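PDB 6MJC: monopolin complex subunit CSM1 from Candida glabrata, which is a subunit of the monopolin complex that binds the kinetochore protein Dsn1, probably recruiting monopolin to the kinetochore. Local coordinates for residues Q37-I43 with M108-N113; Y46-F50 with L98-F104; E64-P69 with L90-F96. All coordinates share one frame; numbering follows the deposited sequence.

Contact 1. Residues Q37-I43 with M108-N113; sequences QGSKNGI and MSKSLN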
loop_
_atom_site.group_PDB
_atom_site.type_symbol
_atom_site.label_atom_id
_atom_site.label_comp_id
_atom_site.label_asym_id
_atom_site.label_seq_id
_atom_site.Cartn_x
_atom_site.Cartn_y
_atom_site.Cartn_z
ATOM N N GLN A 37 6.368 -1.925 -6.660
ATOM C CA GLN A 37 5.605 -1.823 -7.893
ATOM C C GLN A 37 6.369 -0.974 -8.891
ATOM O O GLN A 37 7.050 -0.018 -8.504
ATOM C CB GLN A 37 4.235 -1.208 -7.641
ATOM C CG GLN A 37 3.360 -1.315 -8.807
ATOM C CD GLN A 37 1.965 -0.847 -8.592
ATOM O OE1 GLN A 37 1.479 -0.757 -7.486
ATOM N NE2 GLN A 37 1.298 -0.549 -9.683
ATOM N N GLY A 38 6.287 -1.341 -10.164
ATOM C CA GLY A 38 6.836 -0.532 -11.234
ATOM C C GLY A 38 7.961 -1.240 -11.961
ATOM O O GLY A 38 8.518 -2.233 -11.502
ATOM N N SER A 39 8.285 -0.688 -13.128
ATOM C CA SER A 39 9.184 -1.299 -14.073
ATOM C C SER A 39 10.498 -0.512 -14.102
ATOM O O SER A 39 10.884 0.099 -13.080
ATOM C CB SER A 39 8.460 -1.371 -15.417
ATOM O OG SER A 39 8.123 -0.069 -15.841
ATOM N N LYS A 40 11.164 -0.510 -15.256
ATOM C CA LYS A 40 12.385 0.260 -15.403
ATOM C C LYS A 40 12.129 1.736 -15.140
ATOM O O LYS A 40 12.947 2.405 -14.498
ATOM C CB LYS A 40 12.968 0.061 -16.802
ATOM N N ASN A 41 10.998 2.263 -15.625
ATOM C CA ASN A 41 10.758 3.705 -15.570
ATOM C C ASN A 41 10.870 4.230 -14.144
ATOM O O ASN A 41 11.589 5.202 -13.883
ATOM C CB ASN A 41 9.383 4.033 -16.149
ATOM C CG ASN A 41 9.119 3.312 -17.450
ATOM O OD1 ASN A 41 9.108 2.081 -17.493
ATOM N ND2 ASN A 41 8.900 4.072 -18.517
ATOM N N GLY A 42 10.163 3.604 -13.211
ATOM C CA GLY A 42 10.235 4.006 -11.819
ATOM C C GLY A 42 9.727 2.908 -10.928
ATOM O O GLY A 42 8.863 2.115 -11.319
ATOM N N ILE A 43 10.292 2.825 -9.731
ATOM C CA ILE A 43 9.872 1.843 -8.745
ATOM C C ILE A 43 9.450 2.568 -7.479
ATOM O O ILE A 43 10.180 3.434 -6.975
ATOM C CB ILE A 43 10.983 0.828 -8.432
ATOM C CG1 ILE A 43 11.225 -0.083 -9.633
ATOM C CG2 ILE A 43 10.594 0.007 -7.209
ATOM C CD1 ILE A 43 12.368 -1.063 -9.443
ATOM N N MET A 108 -1.356 4.240 -9.380
ATOM C CA MET A 108 0.066 4.001 -9.122
ATOM C C MET A 108 0.762 3.517 -10.384
ATOM O O MET A 108 1.860 3.979 -10.716
ATOM C CB MET A 108 0.258 2.989 -7.994
ATOM C CG MET A 108 1.717 2.676 -7.685
ATOM S SD MET A 108 2.587 3.982 -6.853
ATOM C CE MET A 108 1.854 3.810 -5.228
ATOM N N SER A 109 0.135 2.593 -11.114
ATOM C CA SER A 109 0.787 2.010 -12.264
ATOM C C SER A 109 0.976 3.057 -13.351
ATOM O O SER A 109 2.047 3.147 -13.958
ATOM C CB SER A 109 -0.036 0.820 -12.762
ATOM O OG SER A 109 0.698 0.130 -13.759
ATOM N N LYS A 110 -0.025 3.901 -13.563
ATOM C CA LYS A 110 0.088 4.907 -14.606
ATOM C C LYS A 110 1.084 5.985 -14.213
ATOM O O LYS A 110 1.828 6.484 -15.062
ATOM C CB LYS A 110 -1.266 5.535 -14.883
ATOM C CG LYS A 110 -2.229 4.630 -15.668
ATOM C CD LYS A 110 -3.526 5.360 -16.016
ATOM C CE LYS A 110 -4.458 4.466 -16.848
ATOM N NZ LYS A 110 -5.807 5.070 -17.057
ATOM N N SER A 111 1.083 6.379 -12.941
ATOM C CA SER A 111 1.993 7.421 -12.483
ATOM C C SER A 111 3.434 6.979 -12.662
ATOM O O SER A 111 4.275 7.760 -13.123
ATOM C CB SER A 111 1.701 7.779 -11.032
ATOM O OG SER A 111 0.358 8.213 -10.866
ATOM N N LEU A 112 3.735 5.715 -12.343
ATOM C CA LEU A 112 5.114 5.248 -12.484
ATOM C C LEU A 112 5.550 5.173 -13.935
ATOM O O LEU A 112 6.745 5.307 -14.203
ATOM C CB LEU A 112 5.317 3.877 -11.838
ATOM C CG LEU A 112 5.112 3.844 -10.342
ATOM C CD1 LEU A 112 4.994 2.432 -9.771
ATOM C CD2 LEU A 112 6.295 4.573 -9.676
ATOM N N ASN A 113 4.620 4.948 -14.878
ATOM C CA ASN A 113 4.974 4.806 -16.294
ATOM C C ASN A 113 5.167 6.145 -16.993
ATOM O O ASN A 113 5.877 6.209 -18.002
ATOM C CB ASN A 113 3.889 4.029 -17.049
ATOM C CG ASN A 113 4.051 2.537 -16.937
ATOM O OD1 ASN A 113 5.143 2.041 -16.660
ATOM N ND2 ASN A 113 2.961 1.803 -17.152
HETATM O O HOH W 1 3.132 -0.942 -12.430
#

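Contact 2. Residues Y46-F50 with L98-F104; sequences YKLGF and LRSLNQF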
loop_
_atom_site.group_PDB
_atom_site.type_symbol
_atom_site.label_atom_id
_atom_site.label_comp_id
_atom_site.label_asym_id
_atom_site.label_seq_id
_atom_site.Cartn_x
_atom_site.Cartn_y
_atom_site.Cartn_z
ATOM N N TYR A 46 5.991 0.263 -1.112
ATOM C CA TYR A 46 4.945 0.636 -0.166
ATOM C C TYR A 46 4.468 -0.601 0.569
ATOM O O TYR A 46 4.672 -1.738 0.135
ATOM C CB TYR A 46 3.768 1.345 -0.865
ATOM C CG TYR A 46 3.066 0.569 -1.974
ATOM C CD1 TYR A 46 1.970 -0.229 -1.685
ATOM C CD2 TYR A 46 3.467 0.669 -3.288
ATOM C CE1 TYR A 46 1.296 -0.952 -2.705
ATOM C CE2 TYR A 46 2.807 -0.054 -4.317
ATOM C CZ TYR A 46 1.727 -0.841 -4.011
ATOM O OH TYR A 46 1.039 -1.538 -4.996
ATOM N N LYS A 47 3.781 -0.360 1.668
ATOM C CA LYS A 47 3.142 -1.399 2.466
ATOM C C LYS A 47 1.640 -1.191 2.375
ATOM O O LYS A 47 1.183 -0.052 2.428
ATOM C CB LYS A 47 3.649 -1.261 3.906
ATOM C CG LYS A 47 3.218 -2.307 4.884
ATOM C CD LYS A 47 3.859 -1.886 6.237
ATOM C CE LYS A 47 3.378 -2.779 7.326
ATOM N NZ LYS A 47 3.909 -2.293 8.599
ATOM N N LEU A 48 0.883 -2.273 2.160
ATOM C CA LEU A 48 -0.574 -2.253 2.229
ATOM C C LEU A 48 -1.015 -2.991 3.482
ATOM O O LEU A 48 -0.506 -4.076 3.796
ATOM C CB LEU A 48 -1.212 -2.921 1.009
ATOM C CG LEU A 48 -1.140 -2.142 -0.305
ATOM C CD1 LEU A 48 -1.956 -2.869 -1.297
ATOM C CD2 LEU A 48 -1.603 -0.691 -0.153
ATOM N N GLY A 49 -2.005 -2.441 4.146
ATOM C CA GLY A 49 -2.682 -3.129 5.218
ATOM C C GLY A 49 -4.149 -3.330 4.924
ATOM O O GLY A 49 -4.838 -2.390 4.531
ATOM N N PHE A 50 -4.621 -4.550 5.089
ATOM C CA PHE A 50 -6.034 -4.880 4.976
ATOM C C PHE A 50 -6.526 -5.121 6.401
ATOM O O PHE A 50 -6.278 -6.184 6.980
ATOM C CB PHE A 50 -6.249 -6.086 4.057
ATOM C CG PHE A 50 -5.891 -5.819 2.610
ATOM C CD1 PHE A 50 -6.763 -5.163 1.763
ATOM C CD2 PHE A 50 -4.674 -6.215 2.106
ATOM C CE1 PHE A 50 -6.419 -4.921 0.439
ATOM C CE2 PHE A 50 -4.334 -5.979 0.786
ATOM C CZ PHE A 50 -5.210 -5.332 -0.046
ATOM N N LEU A 98 -11.986 -0.708 0.331
ATOM C CA LEU A 98 -11.559 -1.769 -0.561
ATOM C C LEU A 98 -12.050 -1.517 -1.977
ATOM O O LEU A 98 -11.378 -1.866 -2.953
ATOM C CB LEU A 98 -12.103 -3.078 -0.015
ATOM C CG LEU A 98 -11.325 -4.344 -0.258
ATOM C CD1 LEU A 98 -9.959 -4.251 0.201
ATOM C CD2 LEU A 98 -12.071 -5.446 0.511
ATOM N N ARG A 99 -13.238 -0.924 -2.116
ATOM C CA ARG A 99 -13.753 -0.682 -3.453
ATOM C C ARG A 99 -12.901 0.272 -4.284
ATOM O O ARG A 99 -13.150 0.401 -5.492
ATOM C CB ARG A 99 -15.177 -0.119 -3.391
ATOM C CG ARG A 99 -15.342 1.030 -2.436
ATOM C CD ARG A 99 -16.731 1.649 -2.501
ATOM N NE ARG A 99 -16.933 2.503 -1.338
ATOM C CZ ARG A 99 -16.672 3.801 -1.309
ATOM N NH1 ARG A 99 -16.213 4.412 -2.396
ATOM N NH2 ARG A 99 -16.873 4.485 -0.195
ATOM N N SER A 100 -11.997 1.015 -3.661
ATOM C CA SER A 100 -11.033 1.880 -4.356
ATOM C C SER A 100 -9.680 1.241 -4.615
ATOM O O SER A 100 -8.771 1.921 -5.114
ATOM C CB SER A 100 -10.834 3.175 -3.556
ATOM O OG SER A 100 -12.044 3.935 -3.615
ATOM N N LEU A 101 -9.492 -0.031 -4.277
ATOM C CA LEU A 101 -8.168 -0.616 -4.453
ATOM C C LEU A 101 -7.783 -0.674 -5.931
ATOM O O LEU A 101 -6.619 -0.416 -6.288
ATOM C CB LEU A 101 -8.159 -2.000 -3.822
ATOM C CG LEU A 101 -6.828 -2.744 -3.860
ATOM C CD1 LEU A 101 -5.735 -2.031 -3.147
ATOM C CD2 LEU A 101 -7.006 -4.160 -3.255
ATOM N N ASN A 102 -8.729 -0.981 -6.786
ATOM C CA ASN A 102 -8.470 -0.984 -8.226
ATOM C C ASN A 102 -8.044 0.407 -8.705
ATOM O O ASN A 102 -7.042 0.551 -9.418
ATOM C CB ASN A 102 -9.706 -1.464 -8.975
ATOM C CG ASN A 102 -9.454 -1.625 -10.467
ATOM O OD1 ASN A 102 -10.189 -1.088 -11.297
ATOM N ND2 ASN A 102 -8.389 -2.335 -10.819
ATOM N N GLN A 103 -8.786 1.453 -8.306
ATOM C CA GLN A 103 -8.396 2.812 -8.679
ATOM C C GLN A 103 -6.979 3.122 -8.196
ATOM O O GLN A 103 -6.204 3.783 -8.893
ATOM C CB GLN A 103 -9.389 3.832 -8.108
ATOM C CG GLN A 103 -10.820 3.735 -8.615
ATOM C CD GLN A 103 -11.738 4.717 -7.905
ATOM O OE1 GLN A 103 -11.385 5.878 -7.689
ATOM N NE2 GLN A 103 -12.913 4.248 -7.521
ATOM N N PHE A 104 -6.643 2.689 -6.983
ATOM C CA PHE A 104 -5.317 2.931 -6.422
ATOM C C PHE A 104 -4.241 2.264 -7.265
ATOM O O PHE A 104 -3.252 2.892 -7.641
ATOM C CB PHE A 104 -5.229 2.381 -5.009
ATOM C CG PHE A 104 -3.801 2.192 -4.538
ATOM C CD1 PHE A 104 -3.093 3.241 -4.017
ATOM C CD2 PHE A 104 -3.154 0.972 -4.667
ATOM C CE1 PHE A 104 -1.783 3.078 -3.604
ATOM C CE2 PHE A 104 -1.846 0.803 -4.259
ATOM C CZ PHE A 104 -1.144 1.865 -3.749
#

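Contact 3. Residues E64-P69 with L90-F96; sequences EVIYVP and LFETLSF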
loop_
_atom_site.group_PDB
_atom_site.type_symbol
_atom_site.label_atom_id
_atom_site.label_comp_id
_atom_site.label_asym_id
_atom_site.label_seq_id
_atom_site.Cartn_x
_atom_site.Cartn_y
_atom_site.Cartn_z
ATOM N N GLU A 64 -10.895 -1.753 5.740
ATOM C CA GLU A 64 -10.273 -0.647 5.026
ATOM C C GLU A 64 -8.882 -1.053 4.552
ATOM O O GLU A 64 -8.278 -2.003 5.065
ATOM C CB GLU A 64 -10.172 0.605 5.936
ATOM C CG GLU A 64 -9.103 0.522 7.014
ATOM C CD GLU A 64 -9.034 1.794 7.896
ATOM O OE1 GLU A 64 -9.532 2.872 7.480
ATOM O OE2 GLU A 64 -8.474 1.697 9.009
ATOM N N VAL A 65 -8.366 -0.314 3.576
ATOM C CA VAL A 65 -6.983 -0.478 3.148
ATOM C C VAL A 65 -6.133 0.669 3.685
ATOM O O VAL A 65 -6.494 1.850 3.583
ATOM C CB VAL A 65 -6.861 -0.541 1.620
ATOM C CG1 VAL A 65 -5.408 -0.804 1.243
ATOM C CG2 VAL A 65 -7.719 -1.635 0.997
ATOM N N ILE A 66 -4.982 0.322 4.233
ATOM C CA ILE A 66 -3.980 1.300 4.673
ATOM C C ILE A 66 -2.812 1.239 3.684
ATOM O O ILE A 66 -2.226 0.177 3.479
ATOM C CB ILE A 66 -3.480 1.034 6.111
ATOM C CG1 ILE A 66 -4.625 0.935 7.139
ATOM C CG2 ILE A 66 -2.413 2.128 6.509
ATOM C CD1 ILE A 66 -5.540 2.152 7.367
ATOM N N TYR A 67 -2.381 2.403 3.189
ATOM C CA TYR A 67 -1.257 2.524 2.262
ATOM C C TYR A 67 -0.156 3.299 2.950
ATOM O O TYR A 67 -0.398 4.390 3.448
ATOM C CB TYR A 67 -1.650 3.262 0.966
ATOM C CG TYR A 67 -0.492 3.869 0.153
ATOM C CD1 TYR A 67 0.206 3.118 -0.784
ATOM C CD2 TYR A 67 -0.160 5.194 0.276
ATOM C CE1 TYR A 67 1.217 3.685 -1.539
ATOM C CE2 TYR A 67 0.876 5.766 -0.497
ATOM C CZ TYR A 67 1.579 4.988 -1.360
ATOM O OH TYR A 67 2.572 5.512 -2.147
ATOM N N VAL A 68 1.043 2.736 2.985
ATOM C CA VAL A 68 2.182 3.366 3.663
ATOM C C VAL A 68 3.330 3.506 2.669
ATOM O O VAL A 68 3.921 2.500 2.244
ATOM C CB VAL A 68 2.652 2.528 4.859
ATOM C CG1 VAL A 68 3.797 3.288 5.634
ATOM C CG2 VAL A 68 1.556 2.206 5.793
ATOM N N PRO A 69 3.682 4.706 2.224
ATOM C CA PRO A 69 4.819 4.816 1.306
ATOM C C PRO A 69 6.142 4.562 2.029
ATOM O O PRO A 69 6.354 5.050 3.131
ATOM C CB PRO A 69 4.703 6.257 0.800
ATOM C CG PRO A 69 4.069 7.010 1.905
ATOM C CD PRO A 69 3.113 6.017 2.586
ATOM N N LEU A 90 0.406 10.344 -2.693
ATOM C CA LEU A 90 1.080 9.063 -2.632
ATOM C C LEU A 90 2.400 9.112 -1.862
ATOM O O LEU A 90 3.090 8.095 -1.799
ATOM C CB LEU A 90 1.313 8.519 -4.041
ATOM C CG LEU A 90 0.071 8.084 -4.825
ATOM C CD1 LEU A 90 0.459 7.526 -6.165
ATOM C CD2 LEU A 90 -0.706 7.046 -3.996
ATOM N N PHE A 91 2.759 10.237 -1.279
ATOM C CA PHE A 91 3.895 10.358 -0.366
ATOM C C PHE A 91 3.408 10.515 1.080
ATOM O O PHE A 91 4.178 10.907 1.972
ATOM C CB PHE A 91 4.791 11.519 -0.846
ATOM C CG PHE A 91 5.341 11.266 -2.231
ATOM C CD1 PHE A 91 6.421 10.401 -2.423
ATOM C CD2 PHE A 91 4.696 11.786 -3.368
ATOM C CE1 PHE A 91 6.869 10.082 -3.709
ATOM C CE2 PHE A 91 5.145 11.502 -4.625
ATOM C CZ PHE A 91 6.222 10.632 -4.823
ATOM N N GLU A 92 2.141 10.212 1.339
ATOM C CA GLU A 92 1.668 10.144 2.713
ATOM C C GLU A 92 0.912 8.862 3.006
ATOM O O GLU A 92 0.457 8.139 2.105
ATOM C CB GLU A 92 0.744 11.318 3.058
ATOM C CG GLU A 92 -0.167 11.710 1.970
ATOM C CD GLU A 92 -0.890 12.998 2.293
ATOM O OE1 GLU A 92 -1.166 13.236 3.490
ATOM O OE2 GLU A 92 -1.171 13.771 1.357
ATOM N N THR A 93 0.732 8.590 4.292
ATOM C CA THR A 93 -0.037 7.395 4.671
ATOM C C THR A 93 -1.515 7.644 4.447
ATOM O O THR A 93 -2.028 8.664 4.873
ATOM C CB THR A 93 0.221 7.016 6.134
ATOM O OG1 THR A 93 1.617 6.708 6.233
ATOM C CG2 THR A 93 -0.630 5.817 6.537
ATOM N N LEU A 94 -2.187 6.724 3.771
ATOM C CA LEU A 94 -3.568 6.869 3.366
ATOM C C LEU A 94 -4.413 5.707 3.888
ATOM O O LEU A 94 -3.941 4.584 4.030
ATOM C CB LEU A 94 -3.685 6.894 1.813
ATOM C CG LEU A 94 -2.838 7.943 1.087
ATOM C CD1 LEU A 94 -2.977 7.786 -0.446
ATOM C CD2 LEU A 94 -3.296 9.328 1.477
ATOM N N SER A 95 -5.712 5.948 4.048
ATOM C CA SER A 95 -6.737 4.931 4.227
ATOM C C SER A 95 -7.736 5.077 3.079
ATOM O O SER A 95 -8.023 6.206 2.625
ATOM C CB SER A 95 -7.430 5.098 5.593
ATOM O OG SER A 95 -8.586 4.308 5.671
ATOM N N PHE A 96 -8.263 3.951 2.589
ATOM C CA PHE A 96 -9.306 4.021 1.578
ATOM C C PHE A 96 -10.106 2.723 1.600
ATOM O O PHE A 96 -9.626 1.691 2.097
ATOM C CB PHE A 96 -8.732 4.345 0.163
ATOM C CG PHE A 96 -7.591 3.456 -0.306
ATOM C CD1 PHE A 96 -7.854 2.243 -0.918
ATOM C CD2 PHE A 96 -6.307 3.864 -0.179
ATOM C CE1 PHE A 96 -6.796 1.419 -1.363
ATOM C CE2 PHE A 96 -5.255 3.084 -0.628
ATOM C CZ PHE A 96 -5.513 1.853 -1.221
#

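Contact 1. Residues Q37-I43 with M108-N113
Gln-37 OE1 is hydrogen-bonded to Tyr-46 OH and at the same time lies against Met-108 CG at 3.4 Å, so a polar bond and a van der Waals contact both hold this end of the amide. The contact packs the turn of a β-hairpin, between antiparallel strands 30-37 and 44-52, on the last turns of helix 101-113. With CG anti to the backbone N (chi1 -170°) and the rest of the chain extended, Gln-37 carries its amide across the Met-108 side chain toward Ser-109. Its NE2 comes to 3.6 Å from Ser-109 CB and makes a weak bond to a water that also hydrogen-bonds Ser-109 OG at 3.0 Å, so one water bridges the amide to the helix, weakly on the glutamine side. Leu-112 enters the hairpin turn with its two methyls divided: CD1 touches Gln-37 O at 3.4 Å and Gly-38 CA at 3.8 Å, whereas CD2 faces Gly-42 O. Gly-38 has a positive phi of 116° where the loop turns beside Leu-112 CD1. Lys-85 NZ bonds to Leu-112 O and, weakly, to Asn-41 O; a positive charge close to the C-terminal end of a helix would be expected to be favourable. Nearer the solvent, Ser-39 to Asn-41 are poorly ordered; here Asn-41 CB meets Leu-112 O at 3.5 Å, and within the turn Ser-39 OG donates to Asn-41 OD1 at 2.9 Å.

Contact 2. Residues Y46-F50 with L98-F104
Phe-50 meets Leu-98 and Leu-101 with the rim of its ring, which can be traced outward from CB. That CB points neither at the helix nor away from it; CG stands anti to the carbonyl carbon (chi1 -66°), and this swings the ring toward the 3-10 turn 98-100 and the first turn of helix 101-113. CD1 is the first atom to touch, 3.7 Å from Leu-98 CD1. CE1 touches two methyls, 3.6 Å from Leu-98 CD1 and 3.8 Å from Leu-101 CD2, and CZ at the tip keeps to Leu-101 CD2 at 3.9 Å. Both methyls lie near the ring plane, at its edge. At the other end of the strand segment, Phe-104 turns its edge to the face of Tyr-46: a T-shaped pair with centroids 5.4 Å apart and planes at 82°. Phe-104 CZ stands over the rim of the tyrosine ring, 3.9 Å from Tyr-46 CE1. Leu-48 lies between these two groups, its CD1 4.3 Å from Leu-101 CD1. Strand 44-52 is the central strand of the antiparallel sheet, against which the helix packs here, while Arg-99, Ser-100 and Gln-103 bond to the bound peptide. With no hydrogen bond across the interface, the two segments are held by dispersion and aromatic edge-to-face attraction.

Contact 3. Residues E64-P69 with L90-F96
Val-65 lies over one face of the Phe-96 ring, with its CB 4.0 Å from the ring centroid and 28° off the normal, a CH-π contact. The same ring reaches Tyr-67 CB through CE2 at 3.9 Å. Tyr-67 and Leu-94 lie alongside each other, and Leu-94 CD1 packs on the tyrosine at CD2. On this face of the sheet Phe-104 of helix 101-113 meets both the Tyr-67 and Phe-96 rings. The backbone beneath pairs antiparallel: the axes of strands 64-69 and 94-96 lie 4.7 Å apart with their directions at 157°, and Val-65 with Phe-96 and Tyr-67 with Leu-94 form hydrogen-bonded pairs, the bond from Tyr-67 N to Leu-94 O being 2.8 Å long and nearly straight (171°). Ile-66 and Ser-95, the non-hydrogen-bonded pair between them, turn to the other face. Strand 94-96 is an edge strand of the chain's five-stranded antiparallel sheet, and the bound peptide continues it by pairing in parallel with Leu-94 and Ser-95. Beyond the strand end, Tyr-67 carries its hydroxyl past Leu-94 to donate to Leu-90 O at 2.7 Å, in the carbonyl plane and on a lone pair, which fixes the ring's far end. Pro-69 CD closes on Glu-92 O at 3.4 Å, and the Glu-92 carboxylate pairs with a basic side chain of the bound peptide. At the opposite, polar end, Ser-95 OG donates to Glu-64 OE1; the recorded 2.5 Å is very short and its exact value doubtful. Ser-95 OG also bonds a basic side chain of the peptide.

How the contacts relate
From the N terminus, the chain opens contact 1 at 37-43, contact 2 at 46-50 and contact 3 at 64-69, then closes them in reverse: contact 3 at 90-96, contact 2 at 98-104 and contact 1 at 108-113. The three loops are nested and none cross. Contact 3 joins two neighbouring strands of the sheet; contacts 2 and 1 lay helix 101-113 and the turn leading into it on strand 44-52 and on the hairpin turn before it. Contacts 2 and 3, centres about 8 Å apart, are joined where strands 44-52 and 63-69 pair, Gly-49 N lying 2.7 Å from Ile-66 O, a probable hydrogen bond. Met-108 of contact 1 reaches contact 3, its CE 3.6 Å from Tyr-67 OH.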